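Local coordinates for putative exported protein (Aeromonas hydrophila subsp. hydrophila, PDB 4PJ2) that probably inhibits i-type lysozyme in the periplasm and binds a magnesium ion, at residues Pro26-Tyr37 with Phe49-Ser60; Ser86-Ala94 with Asn107-Val118. All blocks are in the same frame, centred on the assembly; numbering follows the deposited sequence.

Contact 1. Residues Pro26-Tyr37 with Phe49-Ser60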
loop_
_atom_site.group_PDB
_atom_site.type_symbol
_atom_site.label_atom_id
_atom_site.label_comp_id
_atom_site.label_asym_id
_atom_site.label_seq_id
_atom_site.Cartn_x
_atom_site.Cartn_y
_atom_site.Cartn_z
ATOM N N PRO A 26 8.566 -6.837 4.118
ATOM C CA PRO A 26 7.199 -6.899 4.630
ATOM C C PRO A 26 6.151 -6.661 3.558
ATOM O O PRO A 26 6.436 -6.194 2.456
ATOM C CB PRO A 26 7.149 -5.756 5.641
ATOM C CG PRO A 26 8.264 -4.869 5.324
ATOM C CD PRO A 26 9.300 -5.664 4.621
ATOM N N ALA A 27 4.919 -6.988 3.905
ATOM C CA ALA A 27 3.821 -6.761 2.995
ATOM C C ALA A 27 3.537 -5.279 2.757
ATOM O O ALA A 27 3.170 -4.897 1.659
ATOM C CB ALA A 27 2.578 -7.466 3.493
ATOM N N SER A 28 3.705 -4.457 3.788
ATOM C CA SER A 28 3.213 -3.080 3.753
ATOM C C SER A 28 4.151 -2.102 3.107
ATOM O O SER A 28 3.743 -0.980 2.801
ATOM C CB SER A 28 2.959 -2.538 5.163
ATOM O OG SER A 28 2.019 -3.283 5.894
ATOM N N THR A 29 5.433 -2.444 2.978
ATOM C CA THR A 29 6.410 -1.469 2.523
ATOM C C THR A 29 7.637 -2.192 2.025
ATOM O O THR A 29 7.859 -3.338 2.388
ATOM C CB THR A 29 6.764 -0.465 3.673
ATOM O OG1 THR A 29 7.599 0.583 3.193
ATOM C CG2 THR A 29 7.452 -1.141 4.864
ATOM N N GLY A 30 8.443 -1.516 1.219
ATOM C CA GLY A 30 9.685 -2.093 0.736
ATOM C C GLY A 30 9.981 -1.547 -0.634
ATOM O O GLY A 30 9.996 -0.337 -0.840
ATOM N N SER A 31 10.216 -2.446 -1.578
ATOM C CA SER A 31 10.617 -2.079 -2.921
ATOM C C SER A 31 9.944 -2.993 -3.919
ATOM O O SER A 31 9.398 -4.032 -3.587
ATOM C CB SER A 31 12.132 -2.183 -3.072
ATOM O OG SER A 31 12.544 -3.546 -3.014
ATOM N N TYR A 32 10.068 -2.611 -5.174
ATOM C CA TYR A 32 9.812 -3.522 -6.267
ATOM C C TYR A 32 10.819 -3.223 -7.354
ATOM O O TYR A 32 11.447 -2.172 -7.371
ATOM C CB TYR A 32 8.381 -3.398 -6.772
ATOM C CG TYR A 32 8.071 -2.124 -7.501
ATOM C CD1 TYR A 32 8.199 -2.052 -8.875
ATOM C CD2 TYR A 32 7.623 -1.001 -6.833
ATOM C CE1 TYR A 32 7.876 -0.901 -9.549
ATOM C CE2 TYR A 32 7.302 0.152 -7.499
ATOM C CZ TYR A 32 7.426 0.198 -8.856
ATOM O OH TYR A 32 7.110 1.331 -9.561
ATOM N N ASP A 33 10.985 -4.163 -8.270
ATOM C CA ASP A 33 11.837 -3.926 -9.411
ATOM C C ASP A 33 11.106 -4.245 -10.692
ATOM O O ASP A 33 10.158 -5.028 -10.710
ATOM C CB ASP A 33 13.155 -4.696 -9.323
ATOM C CG ASP A 33 12.983 -6.193 -9.291
ATOM O OD1 ASP A 33 12.965 -6.767 -8.169
ATOM O OD2 ASP A 33 12.921 -6.796 -10.391
ATOM N N VAL A 34 11.555 -3.565 -11.734
ATOM C CA VAL A 34 11.095 -3.756 -13.090
ATOM C C VAL A 34 12.323 -4.157 -13.890
ATOM O O VAL A 34 13.331 -3.487 -13.840
ATOM C CB VAL A 34 10.529 -2.444 -13.653
ATOM C CG1 VAL A 34 10.103 -2.643 -15.089
ATOM C CG2 VAL A 34 9.364 -1.940 -12.801
ATOM N N ARG A 35 12.216 -5.253 -14.621
ATOM C CA ARG A 35 13.324 -5.772 -15.435
ATOM C C ARG A 35 12.837 -5.921 -16.862
ATOM O O ARG A 35 11.772 -6.473 -17.089
ATOM C CB ARG A 35 13.828 -7.114 -14.900
ATOM C CG ARG A 35 14.610 -6.997 -13.587
ATOM C CD ARG A 35 14.903 -8.352 -13.016
ATOM N NE ARG A 35 16.168 -8.535 -12.314
ATOM C CZ ARG A 35 16.374 -8.461 -11.006
ATOM N NH1 ARG A 35 15.441 -8.036 -10.171
ATOM N NH2 ARG A 35 17.574 -8.772 -10.545
ATOM N N LEU A 36 13.633 -5.418 -17.797
ATOM C CA LEU A 36 13.319 -5.430 -19.215
ATOM C C LEU A 36 14.253 -6.378 -19.935
ATOM O O LEU A 36 15.478 -6.332 -19.726
ATOM C CB LEU A 36 13.497 -4.033 -19.773
ATOM C CG LEU A 36 13.162 -3.802 -21.235
ATOM C CD1 LEU A 36 11.687 -4.052 -21.498
ATOM C CD2 LEU A 36 13.554 -2.406 -21.648
ATOM N N TYR A 37 13.663 -7.202 -20.787
ATOM C CA TYR A 37 14.352 -8.212 -21.588
ATOM C C TYR A 37 14.009 -7.998 -23.059
ATOM O O TYR A 37 12.934 -7.496 -23.385
ATOM C CB TYR A 37 13.903 -9.617 -21.172
ATOM C CG TYR A 37 14.130 -9.917 -19.708
ATOM C CD1 TYR A 37 15.244 -10.645 -19.287
ATOM C CD2 TYR A 37 13.234 -9.447 -18.736
ATOM C CE1 TYR A 37 15.458 -10.888 -17.955
ATOM C CE2 TYR A 37 13.458 -9.690 -17.409
ATOM C CZ TYR A 37 14.565 -10.414 -17.017
ATOM O OH TYR A 37 14.747 -10.628 -15.675
ATOM N N PHE A 49 18.519 -10.135 -20.890
ATOM C CA PHE A 49 18.315 -8.998 -20.039
ATOM C C PHE A 49 18.869 -7.737 -20.657
ATOM O O PHE A 49 19.970 -7.737 -21.184
ATOM C CB PHE A 49 18.991 -9.274 -18.683
ATOM C CG PHE A 49 18.969 -8.098 -17.748
ATOM C CD1 PHE A 49 17.821 -7.736 -17.078
ATOM C CD2 PHE A 49 20.114 -7.349 -17.555
ATOM C CE1 PHE A 49 17.829 -6.659 -16.232
ATOM C CE2 PHE A 49 20.122 -6.276 -16.694
ATOM C CZ PHE A 49 18.970 -5.939 -16.037
ATOM N N ILE A 50 18.116 -6.646 -20.526
ATOM C CA ILE A 50 18.541 -5.330 -20.995
ATOM C C ILE A 50 18.845 -4.359 -19.852
ATOM O O ILE A 50 19.931 -3.778 -19.779
ATOM C CB ILE A 50 17.479 -4.711 -21.941
ATOM C CG1 ILE A 50 17.308 -5.574 -23.189
ATOM C CG2 ILE A 50 17.855 -3.275 -22.309
ATOM C CD1 ILE A 50 16.153 -5.170 -24.084
ATOM N N ASP A 51 17.878 -4.155 -18.963
ATOM C CA ASP A 51 18.034 -3.179 -17.884
ATOM C C ASP A 51 16.994 -3.439 -16.808
ATOM O O ASP A 51 15.995 -4.116 -17.033
ATOM C CB ASP A 51 17.903 -1.752 -18.425
ATOM C CG ASP A 51 18.384 -0.686 -17.453
ATOM O OD1 ASP A 51 19.163 -0.983 -16.523
ATOM O OD2 ASP A 51 17.956 0.466 -17.619
ATOM N N GLY A 52 17.228 -2.891 -15.624
ATOM C CA GLY A 52 16.276 -3.005 -14.545
ATOM C C GLY A 52 16.386 -1.830 -13.612
ATOM O O GLY A 52 17.426 -1.173 -13.574
ATOM N N LYS A 53 15.309 -1.578 -12.869
ATOM C CA LYS A 53 15.253 -0.485 -11.913
ATOM C C LYS A 53 14.547 -0.956 -10.664
ATOM O O LYS A 53 13.602 -1.743 -10.738
ATOM C CB LYS A 53 14.494 0.702 -12.503
ATOM C CG LYS A 53 15.102 1.280 -13.741
ATOM C CD LYS A 53 16.363 2.051 -13.465
ATOM C CE LYS A 53 17.103 2.354 -14.759
ATOM N NZ LYS A 53 18.323 3.164 -14.507
ATOM N N VAL A 54 14.991 -0.449 -9.516
ATOM C CA VAL A 54 14.384 -0.766 -8.233
ATOM C C VAL A 54 13.799 0.523 -7.656
ATOM O O VAL A 54 14.478 1.549 -7.628
ATOM C CB VAL A 54 15.418 -1.329 -7.227
ATOM C CG1 VAL A 54 14.694 -1.880 -6.015
ATOM C CG2 VAL A 54 16.265 -2.411 -7.872
ATOM N N LEU A 55 12.543 0.455 -7.224
ATOM C CA LEU A 55 11.832 1.611 -6.702
ATOM C C LEU A 55 11.211 1.275 -5.356
ATOM O O LEU A 55 10.901 0.125 -5.074
ATOM C CB LEU A 55 10.717 2.035 -7.653
ATOM C CG LEU A 55 11.143 2.923 -8.816
ATOM C CD1 LEU A 55 11.817 2.130 -9.898
ATOM C CD2 LEU A 55 9.960 3.655 -9.373
ATOM N N PRO A 56 10.976 2.295 -4.534
ATOM C CA PRO A 56 10.231 2.085 -3.298
ATOM C C PRO A 56 8.776 1.744 -3.567
ATOM O O PRO A 56 8.212 2.167 -4.583
ATOM C CB PRO A 56 10.346 3.435 -2.572
ATOM C CG PRO A 56 10.705 4.381 -3.574
ATOM C CD PRO A 56 11.366 3.697 -4.708
ATOM N N ARG A 57 8.175 0.982 -2.660
ATOM C CA ARG A 57 6.735 0.787 -2.695
ATOM C C ARG A 57 6.129 1.046 -1.363
ATOM O O ARG A 57 6.527 0.510 -0.337
ATOM C CB ARG A 57 6.297 -0.581 -3.177
ATOM C CG ARG A 57 6.863 -1.687 -2.396
ATOM C CD ARG A 57 6.298 -3.099 -2.737
ATOM N NE ARG A 57 7.060 -4.042 -1.932
ATOM C CZ ARG A 57 6.701 -4.550 -0.766
ATOM N NH1 ARG A 57 5.514 -4.309 -0.243
ATOM N NH2 ARG A 57 7.536 -5.353 -0.128
ATOM N N ASP A 58 5.114 1.889 -1.408
ATOM C CA ASP A 58 4.349 2.218 -0.226
ATOM C C ASP A 58 3.070 1.412 -0.242
ATOM O O ASP A 58 1.968 1.926 -0.541
ATOM C CB ASP A 58 4.055 3.696 -0.158
ATOM C CG ASP A 58 3.281 4.045 1.068
ATOM O OD1 ASP A 58 3.311 3.253 2.040
ATOM O OD2 ASP A 58 2.635 5.101 1.064
ATOM N N GLY A 59 3.219 0.136 0.049
ATOM C CA GLY A 59 2.126 -0.798 0.096
ATOM C C GLY A 59 2.458 -1.991 -0.746
ATOM O O GLY A 59 3.627 -2.302 -0.963
ATOM N N SER A 60 1.425 -2.658 -1.218
ATOM C CA SER A 60 1.537 -3.852 -2.046
ATOM C C SER A 60 1.184 -3.536 -3.498
ATOM O O SER A 60 0.291 -2.724 -3.768
ATOM C CB SER A 60 0.555 -4.909 -1.545
ATOM O OG SER A 60 0.600 -5.029 -0.142
HETATM O O HOH W 1 1.661 0.879 3.015
HETATM O O HOH W 2 5.965 2.784 2.963
#
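R57 reaches across to the backbone of P26-S31 and grips it with its whole guanidinium group. R57 NH2 bonds P26 O at 2.9 Å with an N-H...O angle of 166°, and R57 NE bonds S31 O at 2.9 Å; both carbonyl oxygens lie in the guanidinium plane. NH1 adds a weak bond to A27 O and a stronger one to G59 O of its own segment, while T29 O and G30 CA sit over one face of the group. With CG between backbone N and carbonyl carbon (chi1 57°) and the chain extended from there to NE, the group is carried over to these carbonyls. E25 forms a salt bridge with NH2, so the charge has an anionic partner as well.

Among the rings, Y32 carries L55 CB over one face, 4.2 Å from its centroid, and R57 CB at its edge. F49 turns an edge toward the face of Y37 in a T-shaped pair, centroids 5.8 Å apart and planes at 71°.

At the open end of the hairpin, away from the Y37-F49 connection, two waters bridge the segments: one donates to both S28 O and D58 OD1, and a second joins T29 OG1 to D58 OD1.

Backbone bonds pair G30, Y32 and V34 with R57, L55 and K53. At L36, whose O receives I50 N at 2.8 Å and D51 N weakly, two residues face one: a classic beta bulge in an antiparallel beta hairpin.

Contact 2. Residues Ser86-Ala94 with Asn107-Val118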
loop_
_atom_site.group_PDB
_atom_site.type_symbol
_atom_site.label_atom_id
_atom_site.label_comp_id
_atom_site.label_asym_id
_atom_site.label_seq_id
_atom_site.Cartn_x
_atom_site.Cartn_y
_atom_site.Cartn_z
ATOM N N SER A 86 -5.538 1.791 6.446
ATOM C CA SER A 86 -6.980 1.714 6.261
ATOM C C SER A 86 -7.448 2.568 5.102
ATOM O O SER A 86 -8.506 2.287 4.515
ATOM C CB SER A 86 -7.715 2.146 7.554
ATOM O OG SER A 86 -7.560 3.533 7.768
ATOM N N GLY A 87 -6.721 3.632 4.793
ATOM C CA GLY A 87 -7.076 4.549 3.728
ATOM C C GLY A 87 -6.892 3.983 2.334
ATOM O O GLY A 87 -7.460 4.506 1.372
ATOM N N SER A 88 -6.063 2.948 2.199
ATOM C CA SER A 88 -5.912 2.226 0.934
ATOM C C SER A 88 -5.452 3.134 -0.193
ATOM O O SER A 88 -5.798 2.910 -1.356
ATOM C CB SER A 88 -7.228 1.525 0.580
ATOM O OG SER A 88 -7.486 0.539 1.563
ATOM N N TYR A 89 -4.672 4.152 0.137
ATOM C CA TYR A 89 -4.263 5.145 -0.842
ATOM C C TYR A 89 -3.423 4.522 -1.945
ATOM O O TYR A 89 -2.592 3.630 -1.714
ATOM C CB TYR A 89 -3.473 6.269 -0.182
ATOM C CG TYR A 89 -4.252 6.904 0.943
ATOM C CD1 TYR A 89 -5.375 7.683 0.678
ATOM C CD2 TYR A 89 -3.892 6.726 2.271
ATOM C CE1 TYR A 89 -6.123 8.255 1.692
ATOM C CE2 TYR A 89 -4.637 7.309 3.297
ATOM C CZ TYR A 89 -5.754 8.073 2.985
ATOM O OH TYR A 89 -6.540 8.668 3.938
ATOM N N LEU A 90 -3.642 5.007 -3.155
ATOM C CA LEU A 90 -2.923 4.498 -4.317
ATOM C C LEU A 90 -1.752 5.382 -4.671
ATOM O O LEU A 90 -1.773 6.605 -4.592
ATOM C CB LEU A 90 -3.864 4.397 -5.525
ATOM C CG LEU A 90 -5.048 3.438 -5.368
ATOM C CD1 LEU A 90 -5.920 3.466 -6.625
ATOM C CD2 LEU A 90 -4.625 2.018 -5.070
ATOM N N SER A 91 -0.693 4.708 -5.106
ATOM C CA SER A 91 0.454 5.363 -5.700
ATOM C C SER A 91 0.777 4.595 -6.967
ATOM O O SER A 91 0.294 3.483 -7.178
ATOM C CB SER A 91 1.636 5.397 -4.719
ATOM O OG SER A 91 1.959 4.096 -4.251
ATOM N N ALA A 92 1.533 5.213 -7.849
ATOM C CA ALA A 92 1.882 4.533 -9.079
ATOM C C ALA A 92 3.100 5.168 -9.683
ATOM O O ALA A 92 3.322 6.372 -9.553
ATOM C CB ALA A 92 0.735 4.589 -10.073
ATOM N N ASP A 93 3.877 4.335 -10.359
ATOM C CA ASP A 93 4.997 4.774 -11.172
ATOM C C ASP A 93 4.755 4.361 -12.607
ATOM O O ASP A 93 4.281 3.261 -12.865
ATOM C CB ASP A 93 6.296 4.140 -10.669
ATOM C CG ASP A 93 6.579 4.505 -9.246
ATOM O OD1 ASP A 93 6.815 5.701 -8.978
ATOM O OD2 ASP A 93 6.521 3.601 -8.385
ATOM N N ALA A 94 5.083 5.253 -13.528
ATOM C CA ALA A 94 5.023 4.947 -14.953
ATOM C C ALA A 94 6.440 4.855 -15.520
ATOM O O ALA A 94 7.313 5.639 -15.140
ATOM C CB ALA A 94 4.215 6.005 -15.705
ATOM N N ASN A 107 6.920 8.958 -14.712
ATOM C CA ASN A 107 6.192 9.796 -13.731
ATOM C C ASN A 107 5.855 9.005 -12.446
ATOM O O ASN A 107 5.983 7.787 -12.436
ATOM C CB ASN A 107 4.920 10.335 -14.395
ATOM C CG ASN A 107 4.324 11.540 -13.681
ATOM O OD1 ASN A 107 4.914 12.122 -12.768
ATOM N ND2 ASN A 107 3.143 11.929 -14.124
ATOM N N HIS A 108 5.450 9.710 -11.384
ATOM C CA HIS A 108 5.022 9.120 -10.105
ATOM C C HIS A 108 3.844 9.908 -9.528
ATOM O O HIS A 108 3.836 11.128 -9.599
ATOM C CB HIS A 108 6.196 9.128 -9.107
ATOM C CG HIS A 108 5.834 8.720 -7.709
ATOM N ND1 HIS A 108 5.786 7.405 -7.300
ATOM C CD2 HIS A 108 5.543 9.463 -6.615
ATOM C CE1 HIS A 108 5.467 7.355 -6.017
ATOM N NE2 HIS A 108 5.309 8.592 -5.578
ATOM N N VAL A 109 2.867 9.210 -8.955
ATOM C CA VAL A 109 1.790 9.849 -8.192
ATOM C C VAL A 109 1.596 9.063 -6.910
ATOM O O VAL A 109 1.957 7.893 -6.842
ATOM C CB VAL A 109 0.463 9.902 -8.988
ATOM C CG1 VAL A 109 0.627 10.791 -10.213
ATOM C CG2 VAL A 109 -0.019 8.510 -9.369
ATOM N N GLU A 110 1.041 9.697 -5.890
ATOM C CA GLU A 110 0.814 9.017 -4.620
ATOM C C GLU A 110 -0.253 9.750 -3.823
ATOM O O GLU A 110 -0.610 10.897 -4.130
ATOM C CB GLU A 110 2.098 8.904 -3.797
ATOM C CG GLU A 110 2.712 10.213 -3.404
ATOM C CD GLU A 110 3.883 9.987 -2.487
ATOM O OE1 GLU A 110 4.939 9.547 -2.985
ATOM O OE2 GLU A 110 3.742 10.204 -1.267
ATOM N N GLY A 111 -0.794 9.056 -2.836
ATOM C CA GLY A 111 -1.784 9.627 -1.942
ATOM C C GLY A 111 -3.154 9.756 -2.569
ATOM O O GLY A 111 -3.977 10.561 -2.104
ATOM N N LEU A 112 -3.428 8.986 -3.609
ATOM C CA LEU A 112 -4.718 9.033 -4.309
ATOM C C LEU A 112 -5.747 8.237 -3.558
ATOM O O LEU A 112 -5.455 7.244 -2.929
ATOM C CB LEU A 112 -4.570 8.397 -5.689
ATOM C CG LEU A 112 -4.067 9.236 -6.855
ATOM C CD1 LEU A 112 -2.873 10.050 -6.544
ATOM C CD2 LEU A 112 -3.766 8.329 -8.029
ATOM N N ALA A 113 -7.007 8.688 -3.595
ATOM C CA ALA A 113 -8.078 7.907 -2.977
ATOM C C ALA A 113 -8.260 6.575 -3.686
ATOM O O ALA A 113 -7.958 6.459 -4.866
ATOM C CB ALA A 113 -9.401 8.692 -2.998
ATOM N N PRO A 114 -8.779 5.565 -2.984
ATOM C CA PRO A 114 -8.876 4.202 -3.541
ATOM C C PRO A 114 -9.440 4.108 -4.969
ATOM O O PRO A 114 -8.924 3.487 -5.885
ATOM C CB PRO A 114 -9.834 3.523 -2.561
ATOM C CG PRO A 114 -9.545 4.177 -1.264
ATOM C CD PRO A 114 -9.157 5.597 -1.556
ATOM N N ASN A 115 -10.524 4.806 -5.175
ATOM C CA ASN A 115 -11.255 4.706 -6.435
ATOM C C ASN A 115 -10.892 5.775 -7.448
ATOM O O ASN A 115 -11.574 5.924 -8.471
ATOM C CB ASN A 115 -12.751 4.717 -6.164
ATOM C CG ASN A 115 -13.199 3.474 -5.455
ATOM O OD1 ASN A 115 -13.108 2.372 -6.003
ATOM N ND2 ASN A 115 -13.653 3.626 -4.223
ATOM N N GLU A 116 -9.826 6.522 -7.176
ATOM C CA GLU A 116 -9.383 7.556 -8.106
ATOM C C GLU A 116 -8.663 6.968 -9.318
ATOM O O GLU A 116 -8.023 5.914 -9.229
ATOM C CB GLU A 116 -8.562 8.644 -7.398
ATOM C CG GLU A 116 -9.462 9.635 -6.656
ATOM C CD GLU A 116 -8.718 10.746 -5.935
ATOM O OE1 GLU A 116 -7.473 10.677 -5.835
ATOM O OE2 GLU A 116 -9.399 11.688 -5.451
ATOM N N ASP A 117 -8.790 7.636 -10.456
ATOM C CA ASP A 117 -8.205 7.192 -11.711
ATOM C C ASP A 117 -6.727 7.524 -11.685
ATOM O O ASP A 117 -6.314 8.662 -11.797
ATOM C CB ASP A 117 -8.915 7.901 -12.870
ATOM C CG ASP A 117 -8.491 7.387 -14.234
ATOM O OD1 ASP A 117 -7.391 6.844 -14.368
ATOM O OD2 ASP A 117 -9.278 7.534 -15.195
ATOM N N VAL A 118 -5.902 6.481 -11.573
ATOM C CA VAL A 118 -4.448 6.627 -11.481
ATOM C C VAL A 118 -3.891 7.137 -12.798
ATOM O O VAL A 118 -2.965 7.936 -12.844
ATOM C CB VAL A 118 -3.814 5.266 -11.145
ATOM C CG1 VAL A 118 -2.301 5.295 -11.299
ATOM C CG2 VAL A 118 -4.209 4.832 -9.747
HETATM O O HOH W 3 8.688 7.049 -10.499
#
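L90-A94 and N107-L112 run antiparallel, their segment axes 178° apart and 4.6 Å at closest approach, with hydrogen-bonded pairs L90-L112, A92-V109 and A94-N107. On the D93 side of the sheet, H108 ND1 donates to D93 OD1 at 2.6 Å. The acceptor lies near the imidazole plane, whereas the donor meets the syn side of the carboxylate 35° out of its plane. The two side chains run alongside each other, and H108 NE2 donates to the anti lone pair of E110 OE1 at 2.8 Å. Gripped at both nitrogens, the ring has its rotation fixed; two carboxylates would probably favour a protonated imidazole. A water also donates to D93 OD1.

Register changes by one residue between L90 and A92, where G111 and L112 both face L90. This is a G1 beta bulge in the hairpin, and the positive phi of G111 (76°) agrees with it.

The opposite side is mostly apolar, N107 excepted, whose ND2 bonds L122 O. A92 CB meets V118 CG1 at 3.3 Å, closer than usual for two carbons, while L90 CD1 lies 3.8 Å from V118 CG2, the two side chains crossing at about a right angle. L90 CB also packs on L112 CB. V118 opens helix 118-123, which is thereby packed against the sheet; L122 and A121 extend this contact to V109 and L112. Farther along, P114 CG approaches G87 O at 3.4 Å, and L112 O lies at the edge of the Y89 ring.

In the fold
The two contacts follow one another along the chain, 26-60 and then 86-118, with centres about 16 Å apart. Each is a hairpin within its own four-stranded antiparallel sheet, and each pairs an outermost strand, 49-57 or 102-112, with its neighbour. The sheets are joined directly through side chains: Y32 OH lies 2.6 Å from D93 OD2, a probable hydrogen bond, and L55 CD2 packs on D93 CG at 3.5 Å. D93 thus connects the two contacts. The magnesium ion lies about 9 Å from the A94 side chain and about 13 Å from that of L36, nearer contact 2. The loop ends of both hairpins lie at an interface with another protein, consistent with a role in binding a lysozyme.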